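PDB 1WEK: hypothetical protein TT1465 from Thermus thermophilus, which is of unknown function but has a Rossmann-like fold, a parallel beta-sheet flanked by helices, of the kind found in the SLOG clan. Local coordinates for residues A[39-44]-A[133-138]; A[164-169]-A[198-203]. All blocks are in the same frame, centred on the assembly; numbering follows the deposited sequence.

Interaction 1 (A[39-44]-A[133-138]); sequences LVSVFG and VGFVFL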
# COMPACT_ATOMS: atom_id res chain seq x y z
N LEU A 39 -26.43 12.99 6.41
CA LEU A 39 -25.71 13.28 7.63
C LEU A 39 -25.39 14.77 7.79
O LEU A 39 -24.90 15.42 6.87
CB LEU A 39 -24.41 12.47 7.67
CG LEU A 39 -24.59 10.95 7.61
CD1 LEU A 39 -23.24 10.29 7.45
CD2 LEU A 39 -25.26 10.46 8.87
N VAL A 40 -25.69 15.26 8.99
CA VAL A 40 -25.47 16.64 9.36
C VAL A 40 -24.39 16.73 10.44
O VAL A 40 -24.49 16.10 11.50
CB VAL A 40 -26.77 17.25 9.92
CG1 VAL A 40 -26.50 18.65 10.47
CG2 VAL A 40 -27.83 17.31 8.81
N SER A 41 -23.34 17.49 10.16
CA SER A 41 -22.25 17.66 11.12
C SER A 41 -22.65 18.76 12.08
O SER A 41 -23.10 19.82 11.66
CB SER A 41 -20.96 18.01 10.39
OG SER A 41 -20.45 16.85 9.78
N VAL A 42 -22.49 18.48 13.37
CA VAL A 42 -22.88 19.42 14.41
C VAL A 42 -21.75 19.66 15.40
O VAL A 42 -21.08 18.73 15.83
CB VAL A 42 -24.13 18.89 15.14
CG1 VAL A 42 -24.68 19.93 16.10
CG2 VAL A 42 -25.18 18.51 14.11
N PHE A 43 -21.53 20.92 15.76
CA PHE A 43 -20.45 21.26 16.66
C PHE A 43 -20.87 22.16 17.82
O PHE A 43 -21.77 23.00 17.69
CB PHE A 43 -19.34 21.95 15.87
CG PHE A 43 -18.97 21.24 14.62
CD1 PHE A 43 -19.69 21.47 13.45
CD2 PHE A 43 -17.94 20.31 14.60
CE1 PHE A 43 -19.39 20.79 12.28
CE2 PHE A 43 -17.62 19.62 13.44
CZ PHE A 43 -18.35 19.86 12.27
N GLY A 44 -20.20 22.00 18.95
CA GLY A 44 -20.50 22.82 20.11
C GLY A 44 -19.51 22.56 21.21
O GLY A 44 -18.75 21.59 21.16
N VAL A 133 -24.30 17.13 4.58
CA VAL A 133 -25.27 17.86 3.79
C VAL A 133 -25.51 19.19 4.48
O VAL A 133 -26.35 19.99 4.06
CB VAL A 133 -26.63 17.10 3.69
CG1 VAL A 133 -26.45 15.78 2.95
CG2 VAL A 133 -27.17 16.83 5.08
N GLY A 134 -24.75 19.43 5.55
CA GLY A 134 -24.88 20.67 6.31
C GLY A 134 -23.99 20.72 7.56
O GLY A 134 -23.48 19.69 7.99
N PHE A 135 -23.81 21.91 8.12
CA PHE A 135 -22.99 22.11 9.31
C PHE A 135 -23.67 23.10 10.26
O PHE A 135 -24.09 24.18 9.84
CB PHE A 135 -21.61 22.69 8.95
CG PHE A 135 -20.87 21.89 7.93
CD1 PHE A 135 -21.10 22.09 6.57
CD2 PHE A 135 -19.99 20.89 8.33
CE1 PHE A 135 -20.47 21.31 5.61
CE2 PHE A 135 -19.34 20.10 7.38
CZ PHE A 135 -19.58 20.30 6.02
N VAL A 136 -23.76 22.73 11.53
CA VAL A 136 -24.36 23.58 12.54
C VAL A 136 -23.33 23.86 13.65
O VAL A 136 -22.80 22.94 14.29
CB VAL A 136 -25.61 22.93 13.18
CG1 VAL A 136 -26.36 23.97 14.02
CG2 VAL A 136 -26.54 22.37 12.08
N PHE A 137 -23.05 25.13 13.90
CA PHE A 137 -22.09 25.48 14.95
C PHE A 137 -22.77 26.13 16.16
O PHE A 137 -23.33 27.22 16.07
CB PHE A 137 -21.01 26.39 14.36
CG PHE A 137 -20.19 25.71 13.29
CD1 PHE A 137 -20.65 25.66 11.97
CD2 PHE A 137 -19.04 25.01 13.61
CE1 PHE A 137 -19.97 24.92 11.00
CE2 PHE A 137 -18.34 24.26 12.64
CZ PHE A 137 -18.82 24.21 11.33
N LEU A 138 -22.75 25.42 17.29
CA LEU A 138 -23.35 25.95 18.52
C LEU A 138 -22.24 26.60 19.35
O LEU A 138 -21.06 26.41 19.05
CB LEU A 138 -24.01 24.81 19.31
CG LEU A 138 -25.29 24.22 18.70
CD1 LEU A 138 -25.28 22.69 18.78
CD2 LEU A 138 -26.49 24.79 19.42

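Interaction 2 (A[164-169]-A[198-203]); sequences PVFLLD and RLTDEP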
# COMPACT_ATOMS: atom_id res chain seq x y z
N PRO A 164 -25.39 24.07 3.41
CA PRO A 164 -25.71 25.09 4.42
C PRO A 164 -24.80 25.11 5.65
O PRO A 164 -24.40 24.06 6.17
CB PRO A 164 -27.16 24.76 4.81
CG PRO A 164 -27.67 23.93 3.68
CD PRO A 164 -26.50 23.11 3.26
N VAL A 165 -24.47 26.31 6.11
CA VAL A 165 -23.66 26.48 7.32
C VAL A 165 -24.44 27.41 8.26
O VAL A 165 -24.82 28.51 7.87
CB VAL A 165 -22.29 27.11 7.05
CG1 VAL A 165 -21.61 27.44 8.37
CG2 VAL A 165 -21.41 26.17 6.23
N PHE A 166 -24.70 26.95 9.47
CA PHE A 166 -25.43 27.76 10.43
C PHE A 166 -24.66 27.98 11.73
O PHE A 166 -23.90 27.11 12.16
CB PHE A 166 -26.77 27.10 10.77
CG PHE A 166 -27.71 27.02 9.62
CD1 PHE A 166 -27.68 25.94 8.75
CD2 PHE A 166 -28.65 28.02 9.40
CE1 PHE A 166 -28.56 25.86 7.69
CE2 PHE A 166 -29.53 27.95 8.35
CZ PHE A 166 -29.49 26.87 7.49
N LEU A 167 -24.86 29.14 12.34
CA LEU A 167 -24.24 29.45 13.63
C LEU A 167 -25.42 29.72 14.54
O LEU A 167 -26.18 30.66 14.32
CB LEU A 167 -23.38 30.71 13.56
CG LEU A 167 -22.33 30.86 12.46
CD1 LEU A 167 -21.39 31.95 12.88
CD2 LEU A 167 -21.55 29.55 12.24
N LEU A 168 -25.59 28.89 15.56
CA LEU A 168 -26.68 29.08 16.49
C LEU A 168 -26.28 29.94 17.67
O LEU A 168 -25.21 29.75 18.25
CB LEU A 168 -27.20 27.72 16.99
CG LEU A 168 -28.28 27.10 16.11
CD1 LEU A 168 -28.61 25.69 16.61
CD2 LEU A 168 -29.52 28.00 16.15
N ASP A 169 -27.16 30.88 18.00
CA ASP A 169 -27.00 31.83 19.10
C ASP A 169 -26.25 33.08 18.65
O ASP A 169 -25.03 33.19 18.84
CB ASP A 169 -26.30 31.18 20.29
CG ASP A 169 -26.29 32.08 21.51
OD1 ASP A 169 -26.18 33.32 21.32
OD2 ASP A 169 -26.40 31.55 22.64
N ARG A 198 -25.07 31.34 7.94
CA ARG A 198 -26.26 32.02 8.41
C ARG A 198 -26.26 32.01 9.93
O ARG A 198 -26.03 30.97 10.55
CB ARG A 198 -27.52 31.32 7.88
CG ARG A 198 -27.74 31.48 6.39
CD ARG A 198 -28.93 30.69 5.86
NE ARG A 198 -30.19 31.01 6.55
CZ ARG A 198 -31.36 30.46 6.24
NH1 ARG A 198 -31.43 29.56 5.26
NH2 ARG A 198 -32.46 30.78 6.93
N LEU A 199 -26.54 33.16 10.52
CA LEU A 199 -26.56 33.28 11.97
C LEU A 199 -28.01 33.22 12.43
O LEU A 199 -28.85 33.94 11.92
CB LEU A 199 -25.90 34.60 12.36
CG LEU A 199 -25.24 34.74 13.74
CD1 LEU A 199 -24.71 33.42 14.21
CD2 LEU A 199 -24.13 35.75 13.64
N THR A 200 -28.32 32.34 13.38
CA THR A 200 -29.70 32.24 13.84
C THR A 200 -29.84 31.79 15.28
O THR A 200 -28.94 31.15 15.84
CB THR A 200 -30.52 31.27 12.96
OG1 THR A 200 -31.89 31.32 13.34
CG2 THR A 200 -30.03 29.83 13.13
N ASP A 201 -30.98 32.13 15.89
CA ASP A 201 -31.28 31.75 17.27
C ASP A 201 -32.27 30.58 17.33
O ASP A 201 -32.46 29.99 18.40
CB ASP A 201 -31.90 32.92 18.04
CG ASP A 201 -30.86 33.93 18.52
OD1 ASP A 201 -29.70 33.55 18.72
OD2 ASP A 201 -31.22 35.10 18.73
N GLU A 202 -32.87 30.25 16.19
CA GLU A 202 -33.88 29.20 16.14
C GLU A 202 -33.47 27.86 15.53
O GLU A 202 -33.14 27.77 14.36
CB GLU A 202 -35.10 29.74 15.40
CG GLU A 202 -35.49 31.14 15.86
CD GLU A 202 -36.23 31.93 14.79
OE1 GLU A 202 -36.65 33.08 15.07
OE2 GLU A 202 -36.38 31.40 13.66
N PRO A 203 -33.48 26.79 16.34
CA PRO A 203 -33.10 25.49 15.81
C PRO A 203 -34.04 25.09 14.67
O PRO A 203 -33.63 24.41 13.73
CB PRO A 203 -33.24 24.57 17.02
CG PRO A 203 -32.91 25.48 18.17
CD PRO A 203 -33.66 26.74 17.80

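Interaction 1 (A[39-44]-A[133-138])
F43 and F137 meet side by side on one face of a parallel strand pair, their rings 7° apart in plane but slid so that they barely overlap, with centroids 4.6 Å apart. F43 CD1 lies over one face of the F137 ring. The edge of F43 also approaches that of F135, CE1 lying 4.0 Å from CD2 of F135, and S41 CB packs against the same CD2. S41 OG is hydrogen-bonded to F128 O.

Five backbone hydrogen bonds join 39-43 to 133-138, the donor alternating between the strands; at the start, where the chain turns a corner, V133 N rather than G134 N meets L39 O. V136 uses both its polar backbone atoms here: its N binds S41 O at 3.0 Å, while its O receives F43 N at 2.8 Å. These are central strands of a Rossmann-like sheet, with helix 142-156 packed on the phenylalanine face and helix 79-90 on the other.

On that second face the contacts are aliphatic. V40 CG1, anti to the backbone N (chi1 173°), reaches V136 CG2 at 4.1 Å, and V42 CG1 comes to 3.9 Å from L138 CD1. V40 and V133 cross at about a right angle, CG2 to CG2.

Interaction 2 (A[164-169]-A[198-203])
F166 pairs with R198, L167 with L199 and L168 with T200 in a parallel register, the short strand axes approaching to 4.7 Å with directions 29° apart. Four backbone hydrogen bonds hold them. L167 contributes two, its N to R198 O at 2.8 Å and its O from T200 N at 2.9 Å, the latter nearly straight. The last joins D169 N to T200 O where D169, the N-cap of helix 170-185, follows its strand.

R198 lies alongside F166, pointing the same way, and a bend at chi3 (56°) places NE 3.6 Å from CE2 of the ring. F166 CE2 sits over one face of the guanidinium, near its rim, though the planes stand 52° apart. On the same side of the sheet, L168 CD2 packs 3.6 Å from T200 CG2. T200 OG1 accepts from E202 N at 3.2 Å, forming an ST turn, and is also hydrogen-bonded to E205 OE1. D201 OD1 and D169 OD1 approach to 4.4 Å; the former binds R170 N and the latter caps Y172 N, which probably eases the repulsion.

Helix 203-211 covers F166 and T200, while helix 170-185, the crossover of this beta-alpha-beta unit, packs against L167 and L199 through W173.

How the interactions relate
Interactions 1 and 2 show how a parallel sheet is assembled from successive strand pairs. Their centres lie about 10 Å apart, and strands 132-137 and 165-168 are neighbours, so the four strands run in the order 39-43, 132-137, 165-168, 198-200. Probable hydrogen bonds from F137 N to F166 O and from L168 N to F137 O join the two contacts, and L138 packs on L168. Along the chain, interaction 1 closes before interaction 2 opens. The former, spanning 88 intervening residues, lies deep in the core; the latter, with 28, is partly exposed. Together they tie the first strand of the chain, central in the sheet, to its last, at the edge within this chain.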